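Local coordinates for outer membrane usher protein PapC (Escherichia coli, PDB 3L48) that forms an outer-membrane pore through which pilus subunits are exported and assembled, represented here by its C-terminal domain, at residues Gly49-Pro52 with Gly53-Leu56. Residues are numbered along the deposited sequence; the frame is centred on the assembly and turned at random.
Sequences GVTP and GETL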
loop_
_atom_site.group_PDB
_atom_site.type_symbol
_atom_site.label_atom_id
_atom_site.label_comp_id
_atom_site.label_asym_id
_atom_site.label_seq_id
_atom_site.Cartn_x
_atom_site.Cartn_y
_atom_site.Cartn_z
ATOM N N GLY A 49 -10.909 -2.484 2.109
ATOM C CA GLY A 49 -11.659 -1.249 1.958
ATOM C C GLY A 49 -10.921 -0.151 1.222
ATOM O O GLY A 49 -11.057 1.026 1.553
ATOM N N VAL A 50 -10.140 -0.535 0.217
ATOM C CA VAL A 50 -9.401 0.426 -0.591
ATOM C C VAL A 50 -10.317 1.100 -1.605
ATOM O O VAL A 50 -11.184 0.459 -2.198
ATOM C CB VAL A 50 -8.244 -0.247 -1.356
ATOM C CG1 VAL A 50 -7.404 0.799 -2.084
ATOM C CG2 VAL A 50 -7.384 -1.063 -0.407
ATOM N N THR A 51 -10.116 2.398 -1.804
ATOM C CA THR A 51 -10.860 3.140 -2.812
ATOM C C THR A 51 -10.002 3.315 -4.055
ATOM O O THR A 51 -8.904 3.861 -3.981
ATOM C CB THR A 51 -11.274 4.530 -2.301
ATOM O OG1 THR A 51 -11.949 4.400 -1.044
ATOM C CG2 THR A 51 -12.194 5.213 -3.303
ATOM N N PRO A 52 -10.498 2.840 -5.207
ATOM C CA PRO A 52 -9.747 3.004 -6.456
ATOM C C PRO A 52 -9.427 4.473 -6.718
ATOM O O PRO A 52 -10.321 5.315 -6.665
ATOM C CB PRO A 52 -10.719 2.479 -7.516
ATOM C CG PRO A 52 -11.598 1.514 -6.777
ATOM C CD PRO A 52 -11.757 2.100 -5.403
ATOM N N GLY A 53 -8.161 4.775 -6.984
ATOM C CA GLY A 53 -7.758 6.131 -7.305
ATOM C C GLY A 53 -7.169 6.917 -6.146
ATOM O O GLY A 53 -6.590 7.984 -6.350
ATOM N N GLU A 54 -7.309 6.400 -4.929
ATOM C CA GLU A 54 -6.823 7.120 -3.756
ATOM C C GLU A 54 -5.316 6.973 -3.573
ATOM O O GLU A 54 -4.678 6.126 -4.199
ATOM C CB GLU A 54 -7.553 6.666 -2.490
ATOM C CG GLU A 54 -7.106 5.319 -1.955
ATOM C CD GLU A 54 -7.694 5.014 -0.589
ATOM O OE1 GLU A 54 -7.759 5.938 0.250
ATOM O OE2 GLU A 54 -8.082 3.852 -0.348
ATOM N N THR A 55 -4.754 7.815 -2.715
ATOM C CA THR A 55 -3.338 7.753 -2.382
ATOM C C THR A 55 -3.151 7.147 -0.998
ATOM O O THR A 55 -3.685 7.653 -0.011
ATOM C CB THR A 55 -2.684 9.150 -2.403
ATOM O OG1 THR A 55 -2.791 9.709 -3.717
ATOM C CG2 THR A 55 -1.211 9.059 -2.012
ATOM N N LEU A 56 -2.399 6.056 -0.929
ATOM C CA LEU A 56 -2.126 5.416 0.347
ATOM C C LEU A 56 -0.726 5.780 0.810
ATOM O O LEU A 56 0.169 6.007 -0.005
ATOM C CB LEU A 56 -2.253 3.896 0.229
ATOM C CG LEU A 56 -3.571 3.340 -0.319
ATOM C CD1 LEU A 56 -3.581 1.819 -0.226
ATOM C CD2 LEU A 56 -4.764 3.927 0.419
HETATM O O HOH W 1 -10.342 3.612 1.312
#
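Glu54 reaches back over the turn that precedes it and takes hold of Thr51, so that backbone and side chain of one residue close the same loop twice. The backbone closure is the bond from Glu54 N to Thr51 O (3.1 Å), which spans a type II turn with Pro52 and Gly53 at its corners. Gly53 takes a positive phi of 98°, where a CB would run into Pro52 O. The side-chain closure can be traced outward from Glu54 CB, which lies 3.5 Å from Thr51 O. Chi1 of 76° sets CG between the backbone N and the carbonyl carbon, folding it close to that same oxygen (3.1 Å). Beyond CG the chain runs extended across Thr51, and CD passes within 3.8 Å of Thr51 N. At the tip, OE2 accepts the Thr51 N-H in a nearly straight bond (2.9 Å, 174°) that arrives from above the carboxylate plane. OE2 also receives a bond from a water, which donates to Gly49 O as well and accepts from Thr51 OG1, tying three residues together. Val50 CG1 lies 3.6 Å from Glu54 OE2, the two side chains meeting at about a right angle, and Leu36 of strand 35-38 touches both of them. With an alanine at Glu54, Thr51 N and the water would probably lose the acceptor they share, and of the two closures of the loop only the backbone bond would remain. Such a proline-glycine type II turn, braced by a side chain, leads the loop after strand 44-47 into strand 55-59 of this Ig-like domain.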